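Fuculose-1-phosphate aldolase (Glaciozyma antarctica, PDB 4XXF) binds a zinc ion as a member of the class II aldolase and adducin family, forming a four-chain assembly of alpha/beta subunits. Local coordinates at residues Trp21-Leu26 against Ser72-Val77; Val48-Pro51 against Phe57-Asn60; Lys124-Leu129 against Lys202-Gln207. All blocks are in the same frame, centred on the assembly; numbering follows the deposited sequence. Where two conformers were deposited one is given.

Contact 1. Residues Trp21-Leu26 against Ser72-Val77; sequences WLKERL and SDLILV
L74 pushes its CD1 methyl against helix 15-36 between K23 and L26, where this helix lies over the edge-strand end of the mixed beta-sheet that forms the core of the class II aldolase/adducin fold. The packing centres on that one methyl. L74 CD1 lies 3.6 Å from K23 O, a van der Waals approach to a helix carbonyl. Side chains one turn apart flank the same L74 CD1, K23 CB at 3.9 Å and L26 CD2 at 4.0 Å. L74 has CG anti to its own carbonyl carbon (chi1 -62°), which carries the isobutyl group toward the helix. Branched leucines suit both sides: L26 reaches L74 with one methyl while its side chain also packs on L46 and V48 of strand 45-49.

The polar part is indirect. K23 combines an aliphatic base that can pack on L74 with an ammonium end that reaches past it, the chain bending at chi3 (68°). That end also makes a cation-pi contact with W58. Between the helix and the residue just before the strand, one water completes the polar link, accepting from K23 NZ at 2.9 Å and donating to L74 O at 2.8 Å.

Contact 2. Residues Val48-Pro51 against Phe57-Asn60; sequences VRDP and FWVN
F57 lays its ring alongside the side chain of R49, both pointing the same way from one face of the sheet. CD2 of F57 approaches R49 CA at 3.7 Å and the neighbouring F57 CE2 meets R49 CG at 3.7 Å, so the ring runs along the aliphatic part of the arginine. Farther out, F57 CE2 stands over one face of the guanidinium, although the two planes are inclined by 57°. The bend of R49 at chi3 (-63°) turns this group from the line of its methylenes. Buried, it is gripped by main-chain oxygens: NH2 by H106 O and V112 O, NH1 by K54 O. Arginine suits the place because it offers both a long apolar stem and several diverging N-H groups.

The backbones form the antiparallel hairpin of strands 45-49 and 56-59. V48 and W58 are a hydrogen-bonded pair, V48 N to W58 O at 3.0 Å and W58 N to V48 O at 2.9 Å; R49 and F57 are the adjoining non-hydrogen-bonded pair. V48 O also receives a CA-H...O contact from F57. On the opposite face, in the conformer modelled here, V48 CG1 packs on W58 CB at 3.9 Å.

Just past the strand, D50 lies alongside W58, pointing the same way; aspartate suits the spot because its short side chain presents two oxygens to separate sets of donors. W58 NE1 donates to D50 OD2 at 2.9 Å, with an N-H...O angle of 158°; the oxygen lies near the indole plane and uses its anti lone pair. OD2 is also salt-bridged to R19, which probably helps keep the buried carboxylate ionised. D50 OD1 accepts from E52 N, forming an Asx turn, and from N53 N.

Contact 3. Residues Lys124-Leu129 against Lys202-Gln207; sequences KAFSSL and KQCQVQ
The carboxamide of Q207 crosses the ring of F126 at unusually close range, with Q207 CD 3.3 Å from F126 CE1. This joins two helices of the alpha/beta class II aldolase fold, the short helix 121-127 and the long helix 190-213. Amide and ring planes are inclined by 48°, so the approach is oblique, and the amide spans two ring carbons: Q207 OE1 lies 3.4 Å from F126 CZ and Q207 NE2 3.4 Å from F126 CE1. Glutamine fits because its extended chain carries a flat group to the ring while its polar atoms find partners elsewhere. Q207 OE1 accepts from A134 N and Q207 NE2 bonds D211 OD2, which together fix the rotation of the amide.

One turn earlier on the long helix, C204 brings its sulfur to another part of the same ring. C204 SG is 3.8 Å from F126 CD2 and 4.8 Å from the F126 ring centroid, an oblique sulfur-aromatic contact. The small, polarisable thiol of cysteine suits a place where the helices come close. F126 has CG anti to its backbone N (chi1 -176°), which projects the ring across to the long helix; the ring also packs on I177 of strand 175-178.

Two serines here turn their hydroxyls back onto main-chain oxygens, and S127 also links to the metal site. S127 OG donates to K124 O at 2.8 Å and is bonded to the main-chain N of H181, a zinc ligand. K124 itself forms a salt bridge with D139 of the second subunit. Next along, S128 OG donates to A125 O at 2.7 Å.

Contacts 1 and 2 form one continuous region, their centres 7 Å apart, with contact 2 nested in the chain loop closed by contact 1. Strand 75-78 pairs with the hairpin strand 56-59, V77 N lying 2.8 Å from F57 O and I75 O lying 3.0 Å from V59 N. Contact 3 stands on the opposite side of the chain's centre, about 30 Å from contact 1 and 28 Å from contact 2 between centres, and touches neither. Contact 3 is linked to the zinc site of H117, H119 and H181 through S127, which bonds the main chain of H181; segment 124-129 also follows the first two ligands closely in sequence. Contact 3 adjoins neighbouring subunits, whereas no other protein chain touches contacts 1 and 2.

Contact 1. Residues Trp21-Leu26 against Ser72-Val77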
loop_
_atom_site.group_PDB
_atom_site.type_symbol
_atom_site.label_atom_id
_atom_site.label_comp_id
_atom_site.label_asym_id
_atom_site.label_seq_id
_atom_site.Cartn_x
_atom_site.Cartn_y
_atom_site.Cartn_z
ATOM N N TRP A 21 -16.896 -18.617 21.940
ATOM C CA TRP A 21 -15.622 -18.682 21.220
ATOM C C TRP A 21 -15.817 -18.389 19.739
ATOM O O TRP A 21 -15.082 -17.599 19.132
ATOM C CB TRP A 21 -14.967 -20.065 21.379
ATOM C CG TRP A 21 -13.795 -20.258 20.442
ATOM C CD1 TRP A 21 -13.823 -20.786 19.176
ATOM C CD2 TRP A 21 -12.434 -19.892 20.692
ATOM N NE1 TRP A 21 -12.557 -20.779 18.634
ATOM C CE2 TRP A 21 -11.687 -20.237 19.542
ATOM C CE3 TRP A 21 -11.772 -19.312 21.776
ATOM C CZ2 TRP A 21 -10.314 -20.021 19.450
ATOM C CZ3 TRP A 21 -10.401 -19.097 21.682
ATOM C CH2 TRP A 21 -9.690 -19.451 20.527
ATOM N N LEU A 22 -16.809 -19.044 19.147
ATOM C CA LEU A 22 -17.060 -18.912 17.715
ATOM C C LEU A 22 -17.478 -17.498 17.332
ATOM O O LEU A 22 -17.036 -16.996 16.307
ATOM C CB LEU A 22 -18.117 -19.917 17.264
ATOM C CG LEU A 22 -17.689 -21.384 17.258
ATOM C CD1 LEU A 22 -18.890 -22.270 16.995
ATOM C CD2 LEU A 22 -16.593 -21.643 16.226
ATOM N N LYS A 23 -18.312 -16.849 18.133
ATOM C CA LYS A 23 -18.707 -15.476 17.836
ATOM C C LYS A 23 -17.495 -14.542 17.890
ATOM O O LYS A 23 -17.312 -13.702 17.004
ATOM C CB LYS A 23 -19.808 -15.007 18.796
ATOM C CG LYS A 23 -21.161 -15.680 18.549
ATOM C CD LYS A 23 -22.251 -15.224 19.518
ATOM C CE LYS A 23 -22.628 -13.767 19.286
ATOM N NZ LYS A 23 -23.680 -13.334 20.252
ATOM N N GLU A 24 -16.655 -14.690 18.907
ATOM C CA GLU A 24 -15.462 -13.859 18.962
ATOM C C GLU A 24 -14.543 -14.155 17.761
ATOM O O GLU A 24 -13.931 -13.237 17.190
ATOM C CB GLU A 24 -14.713 -14.069 20.281
ATOM C CG GLU A 24 -13.447 -13.201 20.369
ATOM C CD GLU A 24 -12.536 -13.553 21.530
ATOM O OE1 GLU A 24 -12.904 -14.399 22.371
ATOM O OE2 GLU A 24 -11.425 -12.984 21.595
ATOM N N ARG A 25 -14.448 -15.423 17.370
ATOM C CA ARG A 25 -13.556 -15.816 16.286
ATOM C C ARG A 25 -14.069 -15.247 14.962
ATOM O O ARG A 25 -13.269 -14.834 14.113
ATOM C CB ARG A 25 -13.424 -17.346 16.214
ATOM C CG ARG A 25 -12.148 -17.856 15.557
ATOM C CD ARG A 25 -10.933 -17.458 16.378
ATOM N NE ARG A 25 -9.721 -18.195 16.037
ATOM C CZ ARG A 25 -8.541 -17.936 16.587
ATOM N NH1 ARG A 25 -8.441 -16.978 17.500
ATOM N NH2 ARG A 25 -7.468 -18.625 16.234
ATOM N N LEU A 26 -15.387 -15.235 14.773
ATOM C CA LEU A 26 -15.986 -14.662 13.570
ATOM C C LEU A 26 -15.724 -13.167 13.507
ATOM O O LEU A 26 -15.384 -12.638 12.443
ATOM C CB LEU A 26 -17.496 -14.940 13.525
ATOM C CG LEU A 26 -18.174 -14.447 12.248
ATOM C CD1 LEU A 26 -17.603 -15.139 11.032
ATOM C CD2 LEU A 26 -19.667 -14.612 12.310
ATOM N N SER A 72 -21.100 -7.970 19.925
ATOM C CA SER A 72 -22.481 -7.534 20.150
ATOM C C SER A 72 -23.238 -7.207 18.867
ATOM O O SER A 72 -24.469 -7.154 18.865
ATOM C CB SER A 72 -22.497 -6.310 21.068
ATOM O OG SER A 72 -22.118 -6.675 22.384
ATOM N N ASP A 73 -22.512 -6.980 17.774
ATOM C CA ASP A 73 -23.151 -6.648 16.505
ATOM C C ASP A 73 -23.657 -7.853 15.730
ATOM O O ASP A 73 -24.554 -7.721 14.891
ATOM C CB ASP A 73 -22.171 -5.894 15.608
ATOM C CG ASP A 73 -21.786 -4.548 16.167
ATOM O OD1 ASP A 73 -22.692 -3.720 16.403
ATOM O OD2 ASP A 73 -20.572 -4.317 16.368
ATOM N N LEU A 74 -23.061 -9.022 15.965
ATOM C CA LEU A 74 -23.413 -10.203 15.181
ATOM C C LEU A 74 -24.874 -10.572 15.346
ATOM O O LEU A 74 -25.420 -10.513 16.454
ATOM C CB LEU A 74 -22.573 -11.406 15.583
ATOM C CG LEU A 74 -21.070 -11.300 15.377
ATOM C CD1 LEU A 74 -20.466 -12.655 15.714
ATOM C CD2 LEU A 74 -20.727 -10.873 13.936
ATOM N N ILE A 75 -25.491 -11.011 14.255
ATOM C CA ILE A 75 -26.885 -11.432 14.289
ATOM C C ILE A 75 -27.007 -12.916 13.999
ATOM O O ILE A 75 -26.142 -13.510 13.349
ATOM C CB ILE A 75 -27.750 -10.642 13.281
ATOM C CG1 ILE A 75 -27.106 -10.622 11.891
ATOM C CG2 ILE A 75 -27.998 -9.218 13.790
ATOM C CD1 ILE A 75 -28.031 -10.133 10.787
ATOM N N LEU A 76 -28.089 -13.501 14.488
ATOM C CA LEU A 76 -28.395 -14.904 14.281
ATOM C C LEU A 76 -29.509 -15.017 13.253
ATOM O O LEU A 76 -30.528 -14.340 13.366
ATOM C CB LEU A 76 -28.813 -15.551 15.596
ATOM C CG LEU A 76 -29.129 -17.045 15.585
ATOM C CD1 LEU A 76 -27.891 -17.872 15.272
ATOM C CD2 LEU A 76 -29.716 -17.450 16.933
ATOM N N VAL A 77 -29.302 -15.861 12.248
ATOM C CA VAL A 77 -30.198 -15.992 11.109
ATOM C C VAL A 77 -30.550 -17.470 10.909
ATOM O O VAL A 77 -29.668 -18.324 11.039
ATOM C CB VAL A 77 -29.535 -15.408 9.831
ATOM C CG1 VAL A 77 -30.445 -15.549 8.622
ATOM C CG2 VAL A 77 -29.165 -13.946 10.046
HETATM O O HOH W 1 -24.271 -10.746 18.969
#

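Contact 2. Residues Val48-Pro51 against Phe57-Asn60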
loop_
_atom_site.group_PDB
_atom_site.type_symbol
_atom_site.label_atom_id
_atom_site.label_comp_id
_atom_site.label_asym_id
_atom_site.label_seq_id
_atom_site.Cartn_x
_atom_site.Cartn_y
_atom_site.Cartn_z
ATOM N N VAL A 48 -20.833 -18.293 10.386
ATOM C CA VAL A 48 -20.475 -19.519 11.087
ATOM C C VAL A 48 -21.749 -20.203 11.585
ATOM O O VAL A 48 -22.675 -19.568 12.094
ATOM C CB VAL A 48 -19.473 -19.259 12.260
ATOM C CG1 VAL A 48 -20.096 -18.397 13.350
ATOM C CG2 VAL A 48 -18.971 -20.574 12.837
ATOM N N ARG A 49 -21.787 -21.513 11.406
ATOM C CA ARG A 49 -22.914 -22.309 11.862
ATOM C C ARG A 49 -22.977 -22.303 13.381
ATOM O O ARG A 49 -21.956 -22.485 14.052
ATOM C CB ARG A 49 -22.766 -23.731 11.348
ATOM C CG ARG A 49 -24.022 -24.558 11.391
ATOM C CD ARG A 49 -23.687 -25.975 11.043
ATOM N NE ARG A 49 -23.152 -26.179 9.690
ATOM C CZ ARG A 49 -23.902 -26.363 8.600
ATOM N NH1 ARG A 49 -25.223 -26.285 8.676
ATOM N NH2 ARG A 49 -23.341 -26.613 7.428
ATOM N N ASP A 50 -24.168 -22.095 13.936
ATOM C CA ASP A 50 -24.330 -22.182 15.386
ATOM C C ASP A 50 -24.040 -23.597 15.867
ATOM O O ASP A 50 -24.421 -24.561 15.206
ATOM C CB ASP A 50 -25.743 -21.767 15.806
ATOM C CG ASP A 50 -25.891 -21.675 17.305
ATOM O OD1 ASP A 50 -26.378 -22.649 17.916
ATOM O OD2 ASP A 50 -25.498 -20.627 17.867
ATOM N N PRO A 51 -23.367 -23.732 17.023
ATOM C CA PRO A 51 -22.985 -25.078 17.469
ATOM C C PRO A 51 -24.116 -25.888 18.075
ATOM O O PRO A 51 -23.934 -27.086 18.312
ATOM C CB PRO A 51 -21.906 -24.801 18.523
ATOM C CG PRO A 51 -22.189 -23.410 19.002
ATOM C CD PRO A 51 -22.695 -22.674 17.802
ATOM N N PHE A 57 -27.259 -19.570 11.902
ATOM C CA PHE A 57 -25.955 -19.031 11.525
ATOM C C PHE A 57 -25.735 -17.652 12.106
ATOM O O PHE A 57 -26.650 -16.823 12.122
ATOM C CB PHE A 57 -25.842 -18.983 10.001
ATOM C CG PHE A 57 -26.136 -20.295 9.361
ATOM C CD1 PHE A 57 -27.433 -20.645 9.008
ATOM C CD2 PHE A 57 -25.118 -21.211 9.167
ATOM C CE1 PHE A 57 -27.702 -21.881 8.456
ATOM C CE2 PHE A 57 -25.380 -22.445 8.618
ATOM C CZ PHE A 57 -26.673 -22.789 8.263
ATOM N N TRP A 58 -24.517 -17.402 12.571
ATOM C CA TRP A 58 -24.092 -16.063 12.968
ATOM C C TRP A 58 -23.457 -15.373 11.769
ATOM O O TRP A 58 -22.732 -16.001 10.994
ATOM C CB TRP A 58 -23.115 -16.132 14.150
ATOM C CG TRP A 58 -23.783 -16.668 15.374
ATOM C CD1 TRP A 58 -23.809 -17.967 15.792
ATOM C CD2 TRP A 58 -24.565 -15.924 16.317
ATOM N NE1 TRP A 58 -24.552 -18.080 16.949
ATOM C CE2 TRP A 58 -25.026 -16.840 17.291
ATOM C CE3 TRP A 58 -24.919 -14.573 16.435
ATOM C CZ2 TRP A 58 -25.829 -16.448 18.366
ATOM C CZ3 TRP A 58 -25.721 -14.186 17.510
ATOM C CH2 TRP A 58 -26.161 -15.122 18.458
ATOM N N VAL A 59 -23.752 -14.087 11.607
ATOM C CA VAL A 59 -23.299 -13.353 10.433
ATOM C C VAL A 59 -23.151 -11.884 10.794
ATOM O O VAL A 59 -23.764 -11.395 11.748
ATOM C CB VAL A 59 -24.293 -13.546 9.242
ATOM C CG1 VAL A 59 -25.643 -12.970 9.576
ATOM C CG2 VAL A 59 -23.766 -12.945 7.937
ATOM N N ASN A 60 -22.315 -11.179 10.042
ATOM C CA ASN A 60 -22.232 -9.728 10.160
ATOM C C ASN A 60 -23.524 -9.050 9.715
ATOM O O ASN A 60 -24.168 -9.501 8.768
ATOM C CB ASN A 60 -21.054 -9.211 9.338
ATOM C CG ASN A 60 -21.108 -9.657 7.892
ATOM O OD1 ASN A 60 -21.035 -10.851 7.580
ATOM N ND2 ASN A 60 -21.219 -8.690 6.987
#

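Contact 3. Residues Lys124-Leu129 against Lys202-Gln207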
loop_
_atom_site.group_PDB
_atom_site.type_symbol
_atom_site.label_atom_id
_atom_site.label_comp_id
_atom_site.label_asym_id
_atom_site.label_seq_id
_atom_site.Cartn_x
_atom_site.Cartn_y
_atom_site.Cartn_z
ATOM N N LYS A 124 -11.271 -10.009 -7.295
ATOM C CA LYS A 124 -12.212 -9.403 -8.211
ATOM C C LYS A 124 -11.580 -9.182 -9.593
ATOM O O LYS A 124 -12.140 -9.587 -10.620
ATOM C CB LYS A 124 -12.722 -8.091 -7.603
ATOM C CG LYS A 124 -13.592 -7.282 -8.506
ATOM C CD LYS A 124 -14.387 -6.219 -7.745
ATOM C CE LYS A 124 -13.523 -5.379 -6.836
ATOM N NZ LYS A 124 -14.352 -4.292 -6.235
ATOM N N ALA A 125 -10.402 -8.569 -9.634
ATOM C CA ALA A 125 -9.734 -8.323 -10.904
ATOM C C ALA A 125 -9.409 -9.625 -11.621
ATOM O O ALA A 125 -9.625 -9.761 -12.825
ATOM C CB ALA A 125 -8.460 -7.500 -10.697
ATOM N N PHE A 126 -8.887 -10.603 -10.890
ATOM C CA PHE A 126 -8.564 -11.863 -11.539
ATOM C C PHE A 126 -9.817 -12.578 -12.049
ATOM O O PHE A 126 -9.810 -13.181 -13.123
ATOM C CB PHE A 126 -7.768 -12.780 -10.605
ATOM C CG PHE A 126 -7.342 -14.048 -11.279
ATOM C CD1 PHE A 126 -6.397 -14.000 -12.293
ATOM C CD2 PHE A 126 -7.940 -15.267 -10.977
ATOM C CE1 PHE A 126 -6.017 -15.145 -12.966
ATOM C CE2 PHE A 126 -7.559 -16.430 -11.641
ATOM C CZ PHE A 126 -6.606 -16.364 -12.645
ATOM N N SER A 127 -10.896 -12.497 -11.275
ATOM C CA SER A 127 -12.139 -13.162 -11.676
ATOM C C SER A 127 -12.721 -12.584 -12.960
ATOM O O SER A 127 -13.520 -13.248 -13.620
ATOM C CB SER A 127 -13.191 -13.083 -10.565
ATOM O OG SER A 127 -13.853 -11.818 -10.555
ATOM N N SER A 128 -12.351 -11.356 -13.322
ATOM C CA SER A 128 -12.876 -10.761 -14.545
ATOM C C SER A 128 -12.240 -11.371 -15.800
ATOM O O SER A 128 -12.682 -11.101 -16.913
ATOM C CB SER A 128 -12.679 -9.236 -14.540
ATOM O OG SER A 128 -11.325 -8.859 -14.750
ATOM N N LEU A 129 -11.211 -12.194 -15.624
ATOM C CA LEU A 129 -10.534 -12.838 -16.752
ATOM C C LEU A 129 -11.118 -14.208 -17.097
ATOM O O LEU A 129 -10.819 -14.754 -18.149
ATOM C CB LEU A 129 -9.035 -12.986 -16.444
ATOM C CG LEU A 129 -8.266 -11.701 -16.147
ATOM C CD1 LEU A 129 -6.847 -12.065 -15.726
ATOM C CD2 LEU A 129 -8.255 -10.767 -17.344
ATOM N N LYS A 202 -4.065 -13.552 -2.189
ATOM C CA LYS A 202 -2.646 -13.349 -2.469
ATOM C C LYS A 202 -2.232 -13.995 -3.785
ATOM O O LYS A 202 -1.511 -13.372 -4.579
ATOM C CB LYS A 202 -1.787 -13.892 -1.323
ATOM C CG LYS A 202 -0.274 -13.715 -1.531
ATOM C CD LYS A 202 0.161 -12.270 -1.744
ATOM C CE LYS A 202 -0.112 -11.395 -0.524
ATOM N NZ LYS A 202 0.344 -9.990 -0.743
ATOM N N GLN A 203 -2.673 -15.223 -4.061
ATOM C CA GLN A 203 -2.248 -15.842 -5.303
ATOM C C GLN A 203 -2.883 -15.148 -6.515
ATOM O O GLN A 203 -2.258 -15.082 -7.573
ATOM C CB GLN A 203 -2.548 -17.338 -5.314
ATOM C CG GLN A 203 -1.957 -18.037 -6.543
ATOM C CD GLN A 203 -0.448 -17.902 -6.675
ATOM O OE1 GLN A 203 0.276 -17.831 -5.689
ATOM N NE2 GLN A 203 0.029 -17.885 -7.906
ATOM N N CYS A 204 -4.101 -14.619 -6.375
ATOM C CA CYS A 204 -4.664 -13.823 -7.465
ATOM C C CYS A 204 -3.801 -12.585 -7.726
ATOM O O CYS A 204 -3.541 -12.241 -8.876
ATOM C CB CYS A 204 -6.096 -13.403 -7.145
ATOM S SG CYS A 204 -7.311 -14.725 -7.242
ATOM N N GLN A 205 -3.355 -11.931 -6.655
ATOM C CA GLN A 205 -2.451 -10.798 -6.771
ATOM C C GLN A 205 -1.170 -11.183 -7.497
ATOM O O GLN A 205 -0.706 -10.470 -8.396
ATOM C CB GLN A 205 -2.126 -10.250 -5.383
ATOM C CG GLN A 205 -1.252 -8.995 -5.400
ATOM C CD GLN A 205 -0.839 -8.575 -4.013
ATOM O OE1 GLN A 205 -1.134 -9.260 -3.026
ATOM N NE2 GLN A 205 -0.167 -7.430 -3.918
ATOM N N VAL A 206 -0.605 -12.318 -7.100
ATOM C CA VAL A 206 0.619 -12.837 -7.692
ATOM C C VAL A 206 0.424 -13.138 -9.182
ATOM O O VAL A 206 1.269 -12.779 -10.007
ATOM C CB VAL A 206 1.086 -14.102 -6.934
ATOM C CG1 VAL A 206 2.096 -14.880 -7.743
ATOM C CG2 VAL A 206 1.654 -13.711 -5.565
ATOM N N GLN A 207 -0.684 -13.772 -9.541
ATOM C CA GLN A 207 -0.911 -14.096 -10.942
ATOM C C GLN A 207 -1.086 -12.829 -11.785
ATOM O O GLN A 207 -0.575 -12.768 -12.901
ATOM C CB GLN A 207 -2.125 -15.017 -11.127
ATOM C CG GLN A 207 -2.359 -15.349 -12.617
ATOM C CD GLN A 207 -3.079 -16.653 -12.878
ATOM O OE1 GLN A 207 -3.428 -17.407 -11.958
ATOM N NE2 GLN A 207 -3.318 -16.919 -14.151
#